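Local coordinates for protein angiotensin-converting enzyme (Anopheles gambiae, PDB 6S1Y) that probably acts as a zinc-dependent dipeptidyl carboxypeptidase, cleaving dipeptides from the C-terminal ends of peptides as other angiotensin-converting enzymes do, at residues A[14-19]-A[81-86]; A[20-25]-A[64-69]. All blocks are in the same frame, centred on the assembly; numbering follows the deposited sequence.

How the interactions relate
From the N terminus the chain runs through helix 12-42, supplying 14-19 and then 20-25, turns back along helix 46-70 and continues through a loop into helix 81-90. Interaction 2 closes the inner loop, where 64-69 returns beside 20-25. Interaction 1 closes the wider one, bringing 81-86 against 14-19, so interaction 2 is nested within it. Together they tie helices 46-70 and 81-90 to successive turns of helix 12-42, at the N-terminal helical region that in this family forms a lid over the active-site cleft. Their centres are about 11 Å apart, and a salt bridge from R86 NE to E23 OE2 joins them.

Interaction 1: A[14-19]-A[81-86]; sequences EISQIV and ATLKRR
S16, V19 and I15 meet L83 and R86 in the helical lid region known in angiotensin-converting enzymes, where segment 81-86 of helix 81-90 crosses segment 14-19 of the N-terminal helix at 34°. R86 reaches across toward S16 and V19. Its CB, CG and CD carry the chain over without a close partner in 14-19, and a bend at chi3 (67°) sets NE, which lies 4.2 Å from V19 CG2. NE also makes a salt bridge to E23 OE2, one turn further along the N-terminal helix, which anchors the guanidinium from outside the contact. CZ comes next, 3.8 Å from V19 CG2. Of the two terminal nitrogens, NH1 has S16 OG at the edge of the group, near its plane, at 3.5 Å, a contact without a hydrogen bond. The V19 and R86 side chains cross at about a right angle. L83 packs beside R86, one turn earlier on its helix: its CD1 rests 3.9 Å from S16 CB, and CD2 faces I15 CG2 at 4.4 Å, while I15 also leans on F73 and L78 of the preceding loop. The tightest approach is at the arginine tip, where V19 CG2 sits obliquely to the guanidinium, 3.2 Å from R86 NH2.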
ATOM      1  N   GLU A  14      -8.066 -34.402 -20.722  1.00104.55           N
ATOM      2  CA  GLU A  14      -8.945 -33.813 -21.726  1.00105.07           C
ATOM      3  C   GLU A  14      -9.612 -32.534 -21.226  1.00101.65           C
ATOM      4  O   GLU A  14      -9.692 -31.548 -21.969  1.00 97.37           O
ATOM      5  CB  GLU A  14     -10.003 -34.841 -22.141  1.00109.08           C
ATOM      6  CG  GLU A  14     -10.878 -34.428 -23.311  1.00114.40           C
ATOM      7  CD  GLU A  14     -11.776 -35.560 -23.798  1.00118.05           C
ATOM      8  OE1 GLU A  14     -12.032 -35.633 -25.021  1.00119.69           O
ATOM      9  OE2 GLU A  14     -12.216 -36.378 -22.959  1.00114.06           O
ATOM     10  N   ILE A  15     -10.096 -32.530 -19.981  1.00102.14           N
ATOM     11  CA  ILE A  15     -10.584 -31.294 -19.376  1.00 99.10           C
ATOM     12  C   ILE A  15      -9.485 -30.241 -19.397  1.00 94.90           C
ATOM     13  O   ILE A  15      -9.743 -29.051 -19.614  1.00 90.71           O
ATOM     14  CB  ILE A  15     -11.075 -31.556 -17.940  1.00101.95           C
ATOM     15  CG1 ILE A  15     -12.202 -32.591 -17.919  1.00103.16           C
ATOM     16  CG2 ILE A  15     -11.564 -30.261 -17.296  1.00 97.55           C
ATOM     17  CD1 ILE A  15     -12.238 -33.431 -16.649  1.00104.07           C
ATOM     18  N   SER A  16      -8.238 -30.665 -19.185  1.00 95.91           N
ATOM     19  CA  SER A  16      -7.124 -29.728 -19.171  1.00 93.16           C
ATOM     20  C   SER A  16      -6.959 -29.033 -20.514  1.00 91.32           C
ATOM     21  O   SER A  16      -6.452 -27.908 -20.569  1.00 90.83           O
ATOM     22  CB  SER A  16      -5.841 -30.460 -18.782  1.00 92.23           C
ATOM     23  OG  SER A  16      -4.770 -29.548 -18.612  1.00 91.57           O
ATOM     24  N   GLN A  17      -7.374 -29.679 -21.607  1.00 92.93           N
ATOM     25  CA  GLN A  17      -7.320 -29.032 -22.912  1.00 91.23           C
ATOM     26  C   GLN A  17      -8.423 -27.996 -23.064  1.00 87.02           C
ATOM     27  O   GLN A  17      -8.244 -27.007 -23.781  1.00 84.52           O
ATOM     28  CB  GLN A  17      -7.438 -30.072 -24.021  1.00 98.23           C
ATOM     29  CG  GLN A  17      -6.462 -31.220 -23.886  1.00105.38           C
ATOM     30  CD  GLN A  17      -5.870 -31.655 -25.220  1.00113.40           C
ATOM     31  OE1 GLN A  17      -6.317 -31.228 -26.289  1.00111.99           O
ATOM     32  NE2 GLN A  17      -4.853 -32.504 -25.158  1.00124.36           N
ATOM     33  N   ILE A  18      -9.570 -28.210 -22.415  1.00 87.54           N
ATOM     34  CA  ILE A  18     -10.674 -27.262 -22.510  1.00 86.56           C
ATOM     35  C   ILE A  18     -10.331 -25.978 -21.766  1.00 85.84           C
ATOM     36  O   ILE A  18     -10.475 -24.872 -22.302  1.00 84.97           O
ATOM     37  CB  ILE A  18     -11.971 -27.885 -21.964  1.00 85.42           C
ATOM     38  CG1 ILE A  18     -12.245 -29.231 -22.634  1.00 88.53           C
ATOM     39  CG2 ILE A  18     -13.137 -26.937 -22.175  1.00 84.57           C
ATOM     40  CD1 ILE A  18     -13.503 -29.919 -22.122  1.00 88.99           C
ATOM     41  N   VAL A  19      -9.889 -26.102 -20.509  1.00 85.34           N
ATOM     42  CA  VAL A  19      -9.542 -24.915 -19.738  1.00 83.51           C
ATOM     43  C   VAL A  19      -8.379 -24.192 -20.402  1.00 81.75           C
ATOM     44  O   VAL A  19      -8.295 -22.963 -20.353  1.00 81.01           O
ATOM     45  CB  VAL A  19      -9.220 -25.273 -18.272  1.00 82.35           C
ATOM     46  CG1 VAL A  19     -10.315 -26.150 -17.665  1.00 83.67           C
ATOM     47  CG2 VAL A  19      -7.868 -25.948 -18.170  1.00 84.30           C
ATOM     48  N   ALA A  81      -4.747 -31.659  -8.209  1.00 88.18           N
ATOM     49  CA  ALA A  81      -5.168 -30.522  -7.395  1.00 83.59           C
ATOM     50  C   ALA A  81      -4.940 -29.209  -8.133  1.00 79.52           C
ATOM     51  O   ALA A  81      -5.779 -28.302  -8.076  1.00 77.62           O
ATOM     52  CB  ALA A  81      -4.421 -30.525  -6.063  1.00 78.39           C
ATOM     53  N   THR A  82      -3.809 -29.094  -8.835  1.00 77.46           N
ATOM     54  CA  THR A  82      -3.551 -27.920  -9.660  1.00 76.12           C
ATOM     55  C   THR A  82      -4.712 -27.640 -10.607  1.00 77.56           C
ATOM     56  O   THR A  82      -5.031 -26.475 -10.885  1.00 74.04           O
ATOM     57  CB  THR A  82      -2.257 -28.119 -10.452  1.00 75.83           C
ATOM     58  OG1 THR A  82      -1.209 -28.541  -9.568  1.00 74.44           O
ATOM     59  CG2 THR A  82      -1.836 -26.828 -11.153  1.00 73.13           C
ATOM     60  N   LEU A  83      -5.362 -28.696 -11.107  1.00 78.90           N
ATOM     61  CA  LEU A  83      -6.438 -28.518 -12.072  1.00 78.35           C
ATOM     62  C   LEU A  83      -7.709 -28.014 -11.401  1.00 78.62           C
ATOM     63  O   LEU A  83      -8.373 -27.110 -11.919  1.00 76.58           O
ATOM     64  CB  LEU A  83      -6.728 -29.827 -12.804  1.00 82.36           C
ATOM     65  CG  LEU A  83      -7.560 -29.626 -14.074  1.00 83.69           C
ATOM     66  CD1 LEU A  83      -6.651 -29.132 -15.192  1.00 86.70           C
ATOM     67  CD2 LEU A  83      -8.295 -30.883 -14.489  1.00 92.58           C
ATOM     68  N   LYS A  84      -8.080 -28.614 -10.262  1.00 79.10           N
ATOM     69  CA  LYS A  84      -9.207 -28.100  -9.497  1.00 80.37           C
ATOM     70  C   LYS A  84      -9.043 -26.612  -9.231  1.00 74.72           C
ATOM     71  O   LYS A  84     -10.018 -25.852  -9.236  1.00 73.02           O
ATOM     72  CB  LYS A  84      -9.338 -28.845  -8.166  1.00 87.47           C
ATOM     73  CG  LYS A  84      -9.724 -30.311  -8.258  1.00 98.77           C
ATOM     74  CD  LYS A  84     -10.062 -30.857  -6.867  1.00106.59           C
ATOM     75  CE  LYS A  84      -9.925 -32.371  -6.793  1.00112.90           C
ATOM     76  NZ  LYS A  84     -10.558 -32.954  -5.572  1.00115.03           N
ATOM     77  N   ARG A  85      -7.805 -26.181  -8.989  1.00 73.50           N
ATOM     78  CA  ARG A  85      -7.548 -24.796  -8.612  1.00 72.25           C
ATOM     79  C   ARG A  85      -7.674 -23.868  -9.808  1.00 70.19           C
ATOM     80  O   ARG A  85      -8.126 -22.727  -9.670  1.00 70.00           O
ATOM     81  CB  ARG A  85      -6.160 -24.693  -7.991  1.00 70.33           C
ATOM     82  CG  ARG A  85      -5.912 -23.452  -7.175  1.00 69.77           C
ATOM     83  CD  ARG A  85      -4.505 -23.483  -6.575  1.00 65.00           C
ATOM     84  NE  ARG A  85      -4.115 -22.180  -6.060  1.00 63.88           N
ATOM     85  CZ  ARG A  85      -4.509 -21.683  -4.892  1.00 64.02           C
ATOM     86  NH1 ARG A  85      -5.309 -22.385  -4.111  1.00 63.10           N
ATOM     87  NH2 ARG A  85      -4.103 -20.475  -4.517  1.00 63.62           N
ATOM     88  N   ARG A  86      -7.270 -24.332 -10.992  1.00 71.40           N
ATOM     89  CA  ARG A  86      -7.411 -23.516 -12.190  1.00 69.74           C
ATOM     90  C   ARG A  86      -8.872 -23.279 -12.520  1.00 68.92           C
ATOM     91  O   ARG A  86      -9.227 -22.196 -12.997  1.00 69.57           O
ATOM     92  CB  ARG A  86      -6.702 -24.189 -13.361  1.00 71.06           C
ATOM     93  CG  ARG A  86      -5.182 -24.095 -13.304  1.00 73.13           C
ATOM     94  CD  ARG A  86      -4.507 -25.188 -14.142  1.00 78.76           C
ATOM     95  NE  ARG A  86      -4.738 -25.022 -15.573  1.00 81.88           N
ATOM     96  CZ  ARG A  86      -4.507 -25.962 -16.487  1.00 85.71           C
ATOM     97  NH1 ARG A  86      -4.040 -27.151 -16.123  1.00 86.31           N
ATOM     98  NH2 ARG A  86      -4.752 -25.716 -17.768  1.00 85.07           N
TER

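Interaction 2: A[20-25]-A[64-69]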
ATOM      1  N   GLU A  20      -7.474 -24.936 -21.042  1.00 82.63           N
ATOM      2  CA  GLU A  20      -6.356 -24.302 -21.732  1.00 82.32           C
ATOM      3  C   GLU A  20      -6.846 -23.392 -22.852  1.00 82.04           C
ATOM      4  O   GLU A  20      -6.283 -22.316 -23.073  1.00 80.35           O
ATOM      5  CB  GLU A  20      -5.409 -25.368 -22.275  1.00 83.13           C
ATOM      6  CG  GLU A  20      -3.939 -24.982 -22.226  1.00 86.09           C
ATOM      7  CD  GLU A  20      -3.018 -26.191 -22.334  1.00 91.89           C
ATOM      8  OE1 GLU A  20      -2.012 -26.117 -23.074  1.00 87.24           O
ATOM      9  OE2 GLU A  20      -3.307 -27.218 -21.677  1.00 92.52           O
ATOM     10  N   TRP A  21      -7.898 -23.798 -23.566  1.00 83.81           N
ATOM     11  CA  TRP A  21      -8.492 -22.912 -24.563  1.00 87.23           C
ATOM     12  C   TRP A  21      -9.240 -21.769 -23.888  1.00 84.96           C
ATOM     13  O   TRP A  21      -9.228 -20.633 -24.377  1.00 84.92           O
ATOM     14  CB  TRP A  21      -9.428 -23.697 -25.489  1.00 91.93           C
ATOM     15  CG  TRP A  21     -10.355 -22.832 -26.318  1.00 98.87           C
ATOM     16  CD1 TRP A  21     -11.720 -22.925 -26.393  1.00 97.54           C
ATOM     17  CD2 TRP A  21      -9.983 -21.741 -27.174  1.00103.92           C
ATOM     18  NE1 TRP A  21     -12.215 -21.965 -27.246  1.00100.67           N
ATOM     19  CE2 TRP A  21     -11.171 -21.224 -27.735  1.00106.36           C
ATOM     20  CE3 TRP A  21      -8.761 -21.149 -27.517  1.00104.52           C
ATOM     21  CZ2 TRP A  21     -11.171 -20.146 -28.625  1.00108.94           C
ATOM     22  CZ3 TRP A  21      -8.762 -20.080 -28.399  1.00105.74           C
ATOM     23  CH2 TRP A  21      -9.960 -19.591 -28.943  1.00109.85           C
ATOM     24  N   ILE A  22      -9.898 -22.054 -22.763  1.00 82.40           N
ATOM     25  CA  ILE A  22     -10.566 -21.002 -22.005  1.00 80.67           C
ATOM     26  C   ILE A  22      -9.542 -20.003 -21.476  1.00 76.83           C
ATOM     27  O   ILE A  22      -9.743 -18.787 -21.561  1.00 73.89           O
ATOM     28  CB  ILE A  22     -11.407 -21.619 -20.871  1.00 79.46           C
ATOM     29  CG1 ILE A  22     -12.523 -22.493 -21.458  1.00 79.25           C
ATOM     30  CG2 ILE A  22     -11.987 -20.525 -19.996  1.00 76.04           C
ATOM     31  CD1 ILE A  22     -13.396 -23.185 -20.423  1.00 75.91           C
ATOM     32  N   GLU A  23      -8.421 -20.500 -20.944  1.00 76.44           N
ATOM     33  CA  GLU A  23      -7.394 -19.625 -20.392  1.00 76.59           C
ATOM     34  C   GLU A  23      -6.937 -18.578 -21.402  1.00 75.73           C
ATOM     35  O   GLU A  23      -6.766 -17.404 -21.055  1.00 72.04           O
ATOM     36  CB  GLU A  23      -6.194 -20.451 -19.923  1.00 77.39           C
ATOM     37  CG  GLU A  23      -6.425 -21.217 -18.630  1.00 76.50           C
ATOM     38  CD  GLU A  23      -5.307 -22.199 -18.320  1.00 76.93           C
ATOM     39  OE1 GLU A  23      -4.417 -22.402 -19.180  1.00 77.26           O
ATOM     40  OE2 GLU A  23      -5.323 -22.770 -17.210  1.00 76.87           O
ATOM     41  N   GLN A  24      -6.715 -18.984 -22.651  1.00 77.30           N
ATOM     42  CA  GLN A  24      -6.243 -18.033 -23.651  1.00 76.58           C
ATOM     43  C   GLN A  24      -7.327 -17.023 -23.993  1.00 72.25           C
ATOM     44  O   GLN A  24      -7.043 -15.837 -24.188  1.00 70.18           O
ATOM     45  CB  GLN A  24      -5.781 -18.770 -24.906  1.00 81.27           C
ATOM     46  CG  GLN A  24      -4.832 -19.938 -24.645  1.00 85.65           C
ATOM     47  CD  GLN A  24      -3.551 -19.532 -23.924  1.00 90.47           C
ATOM     48  OE1 GLN A  24      -3.073 -18.397 -24.052  1.00 89.92           O
ATOM     49  NE2 GLN A  24      -2.986 -20.465 -23.158  1.00 88.00           N
ATOM     50  N   ARG A  25      -8.576 -17.478 -24.083  1.00 71.85           N
ATOM     51  CA  ARG A  25      -9.699 -16.563 -24.251  1.00 72.45           C
ATOM     52  C   ARG A  25      -9.729 -15.534 -23.124  1.00 68.11           C
ATOM     53  O   ARG A  25      -9.734 -14.321 -23.372  1.00 64.57           O
ATOM     54  CB  ARG A  25     -10.998 -17.375 -24.303  1.00 77.56           C
ATOM     55  CG  ARG A  25     -12.076 -16.846 -25.228  1.00 78.53           C
ATOM     56  CD  ARG A  25     -12.758 -17.991 -25.974  1.00 84.00           C
ATOM     57  NE  ARG A  25     -13.421 -18.935 -25.078  1.00 86.31           N
ATOM     58  CZ  ARG A  25     -14.614 -18.733 -24.522  1.00 83.67           C
ATOM     59  NH1 ARG A  25     -15.138 -19.652 -23.728  1.00 79.95           N
ATOM     60  NH2 ARG A  25     -15.286 -17.610 -24.754  1.00 80.92           N
ATOM     61  N   LYS A  64     -18.441 -14.328 -17.637  1.00 60.19           N
ATOM     62  CA  LYS A  64     -19.699 -15.021 -17.372  1.00 62.28           C
ATOM     63  C   LYS A  64     -19.789 -16.316 -18.178  1.00 64.38           C
ATOM     64  O   LYS A  64     -20.164 -17.369 -17.649  1.00 66.50           O
ATOM     65  CB  LYS A  64     -20.881 -14.116 -17.689  1.00 61.35           C
ATOM     66  CG  LYS A  64     -21.227 -13.089 -16.620  1.00 59.99           C
ATOM     67  CD  LYS A  64     -22.405 -12.251 -17.084  1.00 57.77           C
ATOM     68  CE  LYS A  64     -22.524 -10.946 -16.322  1.00 59.00           C
ATOM     69  NZ  LYS A  64     -22.532  -9.772 -17.250  1.00 64.24           N
ATOM     70  N   ALA A  65     -19.457 -16.248 -19.471  1.00 63.46           N
ATOM     71  CA  ALA A  65     -19.486 -17.433 -20.323  1.00 64.33           C
ATOM     72  C   ALA A  65     -18.490 -18.477 -19.850  1.00 68.51           C
ATOM     73  O   ALA A  65     -18.809 -19.671 -19.785  1.00 72.43           O
ATOM     74  CB  ALA A  65     -19.182 -17.041 -21.767  1.00 64.22           C
ATOM     75  N   VAL A  66     -17.270 -18.045 -19.523  1.00 66.11           N
ATOM     76  CA  VAL A  66     -16.271 -18.969 -18.996  1.00 66.65           C
ATOM     77  C   VAL A  66     -16.793 -19.664 -17.751  1.00 68.67           C
ATOM     78  O   VAL A  66     -16.607 -20.871 -17.575  1.00 71.73           O
ATOM     79  CB  VAL A  66     -14.955 -18.219 -18.703  1.00 66.69           C
ATOM     80  CG1 VAL A  66     -14.052 -19.069 -17.823  1.00 67.32           C
ATOM     81  CG2 VAL A  66     -14.269 -17.838 -20.002  1.00 64.99           C
ATOM     82  N   ALA A  67     -17.445 -18.912 -16.859  1.00 67.00           N
ATOM     83  CA  ALA A  67     -17.890 -19.497 -15.599  1.00 70.58           C
ATOM     84  C   ALA A  67     -18.942 -20.567 -15.839  1.00 74.01           C
ATOM     85  O   ALA A  67     -18.921 -21.626 -15.201  1.00 75.67           O
ATOM     86  CB  ALA A  67     -18.439 -18.413 -14.670  1.00 68.66           C
ATOM     87  N   GLU A  68     -19.881 -20.305 -16.749  1.00 74.52           N
ATOM     88  CA  GLU A  68     -20.870 -21.322 -17.090  1.00 80.66           C
ATOM     89  C   GLU A  68     -20.216 -22.512 -17.786  1.00 80.20           C
ATOM     90  O   GLU A  68     -20.452 -23.666 -17.416  1.00 82.25           O
ATOM     91  CB  GLU A  68     -21.954 -20.716 -17.972  1.00 81.20           C
ATOM     92  CG  GLU A  68     -23.117 -21.650 -18.216  1.00 90.20           C
ATOM     93  CD  GLU A  68     -24.179 -21.021 -19.089  1.00 97.48           C
ATOM     94  OE1 GLU A  68     -24.408 -21.528 -20.213  1.00 98.37           O
ATOM     95  OE2 GLU A  68     -24.772 -20.008 -18.654  1.00 98.34           O
ATOM     96  N   GLU A  69     -19.377 -22.248 -18.791  1.00 76.86           N
ATOM     97  CA  GLU A  69     -18.703 -23.336 -19.486  1.00 78.72           C
ATOM     98  C   GLU A  69     -17.991 -24.272 -18.520  1.00 80.34           C
ATOM     99  O   GLU A  69     -17.832 -25.461 -18.812  1.00 85.01           O
ATOM    100  CB  GLU A  69     -17.700 -22.779 -20.498  1.00 77.47           C
ATOM    101  CG  GLU A  69     -18.332 -22.204 -21.750  1.00 77.22           C
ATOM    102  CD  GLU A  69     -17.295 -21.664 -22.723  1.00 81.16           C
ATOM    103  OE1 GLU A  69     -17.554 -20.613 -23.366  1.00 80.06           O
ATOM    104  OE2 GLU A  69     -16.213 -22.286 -22.831  1.00 80.17           O
TER
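The first two long helices of the chain, 12-42 and 46-70, fold into an antiparallel hairpin, and I22 and R25 on one arm pack against V66 and E69 on the other. This hairpin belongs to the N-terminal helical region that in angiotensin-converting enzymes acts as a lid over the substrate cleft. The segment axes approach to 10.9 Å. At the buried side of the contact I22 meets V66, their side chains crossing obliquely. I22 CG2 is aimed at the fork of the valine: it lies 3.3 Å from V66 CG1, closer than usual carbon contact, and 3.5 Å from V66 CG2. The other branch of I22 slides past E69 in the opposite direction, and its CD1 ends 3.8 Å from E69 OE2.

Beyond this apolar patch R25 and E69 reach toward each other tip to tip. The glutamate extends straight beyond CG, whereas the arginine bends at chi2 and again at chi3 (61°, which sets NE). R25 NH1 forms a salt bridge with E69 OE1 at 2.6 Å. Its N-H points poorly, however, at an angle of 128°, so the hydrogen bond within the bridge is weak. E69 OE2 is 3.0 Å from R25 NH1, so a single nitrogen faces both carboxylate oxygens. The guanidinium and carboxylate planes are turned only 8° apart, with OE1 at the guanidinium edge, near its plane. V66 CG2 sits over one guanidinium face, and R25 CD rests over one face of the W21 ring, toward its rim.

The contact therefore pairs a tight aliphatic contact, perhaps slightly strained, with opposite charges in a partly exposed setting; the short ion pair probably draws much of its hold from charge attraction, since its hydrogen-bond geometry is bent.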